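Local coordinates for protein succinate-semialdehyde dehydrogenase (Streptococcus pyogenes MGAS1882, PDB 4OGD) that probably oxidises succinic semialdehyde to succinate, taking NADP+ as the cofactor that accepts the hydride, at residues F253-Y257 against S416-S420; G387-F393 against T409-N415. One frame throughout, in Å; residues are numbered along the deposited sequence.

Overall arrangement
Contact 2 pairs two parallel strands at the edge of this chain's sheet, which continues into the second subunit, and contact 1 sets the loop that leaves the second of them, 416-420, against the end of helix 244-256. Their centres lie about 11 Å apart. Ser416 O and Thr391 OG1, 2.7 Å apart, probably form a hydrogen bond, and Trp418 CA rests 3.5 Å from Phe413 CD2. Along the chain, contact 2 is nested within the loop that contact 1 closes. In aldehyde dehydrogenases the loop after this helix carries the nucleophilic cysteine; Leu388 packs on Cys263 and Thr264 of it and Trp418 on Thr264, so both contacts probably border the active site. Both also touch the second subunit.

Contact 1 (F253-Y257 against S416-S420); sequences FSRLY and SGWTS
The last turn of helix 244-256 runs up against an irregular chain at Gly417, where the CA atoms of Ser254 and Gly417 are only 4.8 Å apart. Glycine suits this place because a side chain there would run into the Ser254 hydroxyl and the Phe253 ring; its bare CA instead lies 3.5 Å from Ser254 OG. That hydroxyl is turned back onto its own helix, hydrogen-bonded to Val250 O, so a small polar residue fits at the interface without needing a partner across it. A water accepts the N-H of Trp418 over 3.1 Å and can donate to Ser254 O, though other acceptors compete for its protons. Phe253, Tyr257 and Trp418 form an aromatic cluster that joins the helix end to the loop between strands 411-414 and 429-430, within the aldehyde dehydrogenase fold. Phe253, with CG anti to its own N (chi1 165°), reaches across so that CZ meets Trp418 O at the ring edge, 3.2 Å away, the weakly positive C-H rim facing a carbonyl oxygen. The same CZ is 3.4 Å from Trp418 NE1. The phenyl and pyrrole planes are nearly parallel, 17° apart, yet slid so far that they barely overlap. Trp418 swings its indole toward the helix by placing CG between its backbone N and carbonyl carbon (chi1 79°). Tyr257, just past the helical turn, forms an offset edge-to-face pair in which the indole turns its edge toward the tyrosine face, Trp418 CZ2 standing 3.7 Å from Tyr257 CE1. Phe253 CE1 also lies over one face of the tyrosine ring, toward the rim.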
loop_
_atom_site.group_PDB
_atom_site.type_symbol
_atom_site.label_atom_id
_atom_site.label_comp_id
_atom_site.label_asym_id
_atom_site.label_seq_id
_atom_site.Cartn_x
_atom_site.Cartn_y
_atom_site.Cartn_z
ATOM N N PHE A 253 30.214 1.053 -14.524
ATOM C CA PHE A 253 29.342 1.178 -13.362
ATOM C C PHE A 253 27.948 0.637 -13.654
ATOM O O PHE A 253 27.374 -0.101 -12.845
ATOM C CB PHE A 253 29.225 2.636 -12.919
ATOM C CG PHE A 253 28.080 2.885 -11.979
ATOM C CD1 PHE A 253 28.202 2.602 -10.628
ATOM C CD2 PHE A 253 26.868 3.376 -12.450
ATOM C CE1 PHE A 253 27.140 2.809 -9.759
ATOM C CE2 PHE A 253 25.803 3.580 -11.591
ATOM C CZ PHE A 253 25.937 3.301 -10.249
ATOM N N SER A 254 27.406 1.000 -14.809
ATOM C CA SER A 254 25.997 0.711 -15.081
ATOM C C SER A 254 25.633 -0.760 -15.048
ATOM O O SER A 254 24.518 -1.096 -14.651
ATOM C CB SER A 254 25.548 1.344 -16.398
ATOM O OG SER A 254 25.566 2.757 -16.273
ATOM N N ARG A 255 26.551 -1.633 -15.456
ATOM C CA ARG A 255 26.255 -3.067 -15.455
ATOM C C ARG A 255 27.095 -3.895 -14.484
ATOM O O ARG A 255 26.659 -4.959 -14.041
ATOM C CB ARG A 255 26.338 -3.664 -16.869
ATOM C CG ARG A 255 25.783 -5.096 -16.972
ATOM C CD ARG A 255 24.381 -5.199 -16.364
ATOM N NE ARG A 255 23.791 -6.518 -16.574
ATOM C CZ ARG A 255 23.254 -7.268 -15.617
ATOM N NH1 ARG A 255 23.216 -6.830 -14.363
ATOM N NH2 ARG A 255 22.747 -8.461 -15.914
ATOM N N LEU A 256 28.291 -3.411 -14.143
ATOM C CA LEU A 256 29.233 -4.212 -13.365
ATOM C C LEU A 256 29.419 -3.801 -11.901
ATOM O O LEU A 256 30.066 -4.513 -11.139
ATOM C CB LEU A 256 30.590 -4.285 -14.078
ATOM C CG LEU A 256 30.539 -4.900 -15.479
ATOM C CD1 LEU A 256 31.926 -4.933 -16.070
ATOM C CD2 LEU A 256 29.980 -6.307 -15.422
ATOM N N TYR A 257 28.848 -2.671 -11.507
ATOM C CA TYR A 257 28.837 -2.300 -10.093
ATOM C C TYR A 257 28.143 -3.405 -9.302
ATOM O O TYR A 257 27.100 -3.926 -9.728
ATOM C CB TYR A 257 28.113 -0.968 -9.921
ATOM C CG TYR A 257 27.887 -0.549 -8.493
ATOM C CD1 TYR A 257 26.715 -0.897 -7.833
ATOM C CD2 TYR A 257 28.825 0.219 -7.817
ATOM C CE1 TYR A 257 26.487 -0.520 -6.542
ATOM C CE2 TYR A 257 28.600 0.613 -6.503
ATOM C CZ TYR A 257 27.426 0.233 -5.878
ATOM O OH TYR A 257 27.163 0.589 -4.576
ATOM N N SER A 416 23.079 8.563 -17.392
ATOM C CA SER A 416 23.720 8.009 -16.209
ATOM C C SER A 416 23.078 6.686 -15.846
ATOM O O SER A 416 21.932 6.428 -16.213
ATOM C CB SER A 416 23.575 8.971 -15.030
ATOM O OG SER A 416 22.210 9.315 -14.817
ATOM N N GLY A 417 23.822 5.848 -15.133
ATOM C CA GLY A 417 23.258 4.655 -14.528
ATOM C C GLY A 417 22.492 5.036 -13.274
ATOM O O GLY A 417 22.315 6.221 -12.984
ATOM N N TRP A 418 22.051 4.048 -12.510
ATOM C CA TRP A 418 21.248 4.351 -11.325
ATOM C C TRP A 418 22.038 5.112 -10.273
ATOM O O TRP A 418 23.269 5.043 -10.218
ATOM C CB TRP A 418 20.689 3.069 -10.699
ATOM C CG TRP A 418 21.699 2.342 -9.878
ATOM C CD1 TRP A 418 22.765 1.635 -10.343
ATOM C CD2 TRP A 418 21.751 2.253 -8.442
ATOM N NE1 TRP A 418 23.476 1.108 -9.294
ATOM C CE2 TRP A 418 22.879 1.472 -8.117
ATOM C CE3 TRP A 418 20.953 2.752 -7.407
ATOM C CZ2 TRP A 418 23.232 1.177 -6.796
ATOM C CZ3 TRP A 418 21.299 2.453 -6.095
ATOM C CH2 TRP A 418 22.435 1.679 -5.803
ATOM N N THR A 419 21.318 5.863 -9.455
ATOM C CA THR A 419 21.857 6.285 -8.177
ATOM C C THR A 419 20.710 6.400 -7.206
ATOM O O THR A 419 19.540 6.331 -7.593
ATOM C CB THR A 419 22.586 7.613 -8.256
ATOM O OG1 THR A 419 23.288 7.824 -7.026
ATOM C CG2 THR A 419 21.598 8.741 -8.469
ATOM N N SER A 420 21.046 6.559 -5.938
ATOM C CA SER A 420 20.040 6.749 -4.913
ATOM C C SER A 420 20.564 7.813 -3.969
ATOM O O SER A 420 21.759 7.838 -3.671
ATOM C CB SER A 420 19.805 5.439 -4.157
ATOM O OG SER A 420 18.901 5.635 -3.079
HETATM O O HOH W 1 22.454 1.144 -13.448
#

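Contact 2 (G387-F393 against T409-N415); sequences GLGGTIF and TGMSFIN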
loop_
_atom_site.group_PDB
_atom_site.type_symbol
_atom_site.label_atom_id
_atom_site.label_comp_id
_atom_site.label_asym_id
_atom_site.label_seq_id
_atom_site.Cartn_x
_atom_site.Cartn_y
_atom_site.Cartn_z
ATOM N N GLY A 387 9.652 -3.119 -13.948
ATOM C CA GLY A 387 9.605 -1.701 -14.239
ATOM C C GLY A 387 10.169 -0.940 -13.063
ATOM O O GLY A 387 9.452 -0.198 -12.399
ATOM N N LEU A 388 11.458 -1.126 -12.795
ATOM C CA LEU A 388 12.053 -0.497 -11.622
ATOM C C LEU A 388 12.741 0.807 -11.983
ATOM O O LEU A 388 12.266 1.890 -11.621
ATOM C CB LEU A 388 13.036 -1.444 -10.925
ATOM C CG LEU A 388 13.623 -0.894 -9.619
ATOM C CD1 LEU A 388 12.550 -0.507 -8.596
ATOM C CD2 LEU A 388 14.530 -1.952 -9.030
ATOM N N GLY A 389 13.855 0.702 -12.704
ATOM C CA GLY A 389 14.595 1.875 -13.133
ATOM C C GLY A 389 14.762 1.931 -14.639
ATOM O O GLY A 389 13.864 1.560 -15.392
ATOM N N GLY A 390 15.932 2.380 -15.078
ATOM C CA GLY A 390 16.189 2.536 -16.499
ATOM C C GLY A 390 16.954 3.806 -16.768
ATOM O O GLY A 390 17.033 4.684 -15.914
ATOM N N THR A 391 17.523 3.899 -17.968
ATOM C CA THR A 391 18.337 5.043 -18.350
ATOM C C THR A 391 17.927 5.525 -19.720
ATOM O O THR A 391 17.632 4.710 -20.591
ATOM C CB THR A 391 19.817 4.645 -18.394
ATOM O OG1 THR A 391 20.282 4.405 -17.061
ATOM C CG2 THR A 391 20.685 5.735 -19.051
ATOM N N ILE A 392 17.873 6.839 -19.900
ATOM C CA ILE A 392 17.740 7.403 -21.239
ATOM C C ILE A 392 19.005 8.196 -21.539
ATOM O O ILE A 392 19.353 9.121 -20.795
ATOM C CB ILE A 392 16.523 8.342 -21.375
ATOM C CG1 ILE A 392 15.225 7.670 -20.910
ATOM C CG2 ILE A 392 16.413 8.840 -22.815
ATOM C CD1 ILE A 392 14.873 6.402 -21.657
ATOM N N PHE A 393 19.698 7.813 -22.612
ATOM C CA PHE A 393 20.918 8.497 -23.028
ATOM C C PHE A 393 20.655 9.363 -24.251
ATOM O O PHE A 393 20.375 8.857 -25.344
ATOM C CB PHE A 393 22.055 7.499 -23.287
ATOM C CG PHE A 393 23.308 7.842 -22.554
ATOM C CD1 PHE A 393 24.220 8.732 -23.100
ATOM C CD2 PHE A 393 23.549 7.321 -21.294
ATOM C CE1 PHE A 393 25.365 9.070 -22.419
ATOM C CE2 PHE A 393 24.691 7.657 -20.606
ATOM C CZ PHE A 393 25.599 8.540 -21.169
ATOM N N THR A 409 7.950 2.496 -15.874
ATOM C CA THR A 409 8.943 2.176 -14.862
ATOM C C THR A 409 8.891 3.225 -13.761
ATOM O O THR A 409 8.369 4.323 -13.966
ATOM C CB THR A 409 10.363 2.145 -15.472
ATOM O OG1 THR A 409 11.267 1.569 -14.530
ATOM C CG2 THR A 409 10.838 3.551 -15.825
ATOM N N GLY A 410 9.452 2.903 -12.597
ATOM C CA GLY A 410 9.384 3.807 -11.461
ATOM C C GLY A 410 10.448 4.893 -11.434
ATOM O O GLY A 410 10.287 5.913 -10.753
ATOM N N MET A 411 11.545 4.679 -12.158
ATOM C CA MET A 411 12.667 5.616 -12.145
ATOM C C MET A 411 13.354 5.700 -13.501
ATOM O O MET A 411 13.566 4.689 -14.164
ATOM C CB MET A 411 13.703 5.197 -11.095
ATOM C CG MET A 411 13.168 5.185 -9.677
ATOM S SD MET A 411 14.315 4.519 -8.465
ATOM C CE MET A 411 14.329 2.786 -8.912
ATOM N N SER A 412 13.728 6.910 -13.896
ATOM C CA SER A 412 14.480 7.098 -15.139
ATOM C C SER A 412 15.695 7.951 -14.866
ATOM O O SER A 412 15.568 9.063 -14.354
ATOM C CB SER A 412 13.606 7.753 -16.210
ATOM O OG SER A 412 12.523 6.911 -16.573
ATOM N N PHE A 413 16.873 7.420 -15.195
ATOM C CA PHE A 413 18.124 8.122 -14.960
ATOM C C PHE A 413 18.646 8.652 -16.281
ATOM O O PHE A 413 18.842 7.894 -17.235
ATOM C CB PHE A 413 19.129 7.183 -14.293
ATOM C CG PHE A 413 18.638 6.621 -12.991
ATOM C CD1 PHE A 413 18.574 7.427 -11.861
ATOM C CD2 PHE A 413 18.223 5.303 -12.901
ATOM C CE1 PHE A 413 18.098 6.923 -10.657
ATOM C CE2 PHE A 413 17.745 4.788 -11.696
ATOM C CZ PHE A 413 17.692 5.601 -10.576
ATOM N N ILE A 414 18.854 9.959 -16.347
ATOM C CA ILE A 414 19.224 10.591 -17.616
ATOM C C ILE A 414 20.750 10.666 -17.760
ATOM O O ILE A 414 21.431 11.179 -16.870
ATOM C CB ILE A 414 18.613 12.010 -17.739
ATOM C CG1 ILE A 414 17.087 11.973 -17.577
ATOM C CG2 ILE A 414 19.040 12.683 -19.056
ATOM C CD1 ILE A 414 16.374 10.955 -18.441
ATOM N N ASN A 415 21.271 10.137 -18.872
ATOM C CA ASN A 415 22.710 10.163 -19.166
ATOM C C ASN A 415 23.589 9.595 -18.054
ATOM O O ASN A 415 24.705 10.059 -17.824
ATOM C CB ASN A 415 23.152 11.576 -19.546
ATOM C CG ASN A 415 22.550 12.025 -20.853
ATOM O OD1 ASN A 415 22.374 11.220 -21.762
ATOM N ND2 ASN A 415 22.213 13.299 -20.951
#
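One face of the Phe393 ring is occupied by Asn415, which lays both its backbone and its amide oxygen there. Asn415 CA sits 3.8 Å from the ring centroid, close enough to the normal for a CH-pi contact, while OD1 rests nearer the rim, 3.4 Å from Phe393 CD1, with the amide plane turned 65° from the ring. That oxygen is also hydrogen-bonded to Ser394 N, which helps hold the amide beside the ring. Asparagine suits the place further because the chain here adopts left-handed backbone angles. The Phe413 ring meets Gly390 O obliquely, CD2 approaching to 3.3 Å. Strands 391-393 and 411-414 run parallel: Phe413 N donates to Gly390 O, Ile392 N to Phe413 O and Asn415 N to Ile392 O, the last at 2.9 Å and nearly straight (172°). They are the two strands of a beta-alpha-beta crossover through helix 397-406, and the sheet continues beyond 411-414 into a strand of the second subunit. Ile392 CB and Ile414 CD1 touch at 3.9 Å on the face where that helix packs. At the other end Leu388 and Met411 lie side by side, the methionine bent at chi3 to set CE 3.8 Å from Leu388 CD1. Gly390 takes backbone angles that only glycine tolerates readily. Thr409, with OG1 turned anti to its N (chi1 -168°), donates to Gly389 O over 2.7 Å. Where the glycine-rich chain departs from regular pairing, this buried hydroxyl thus supplies a bond that the ladder's own amides do not, satisfying a carbonyl within the protein.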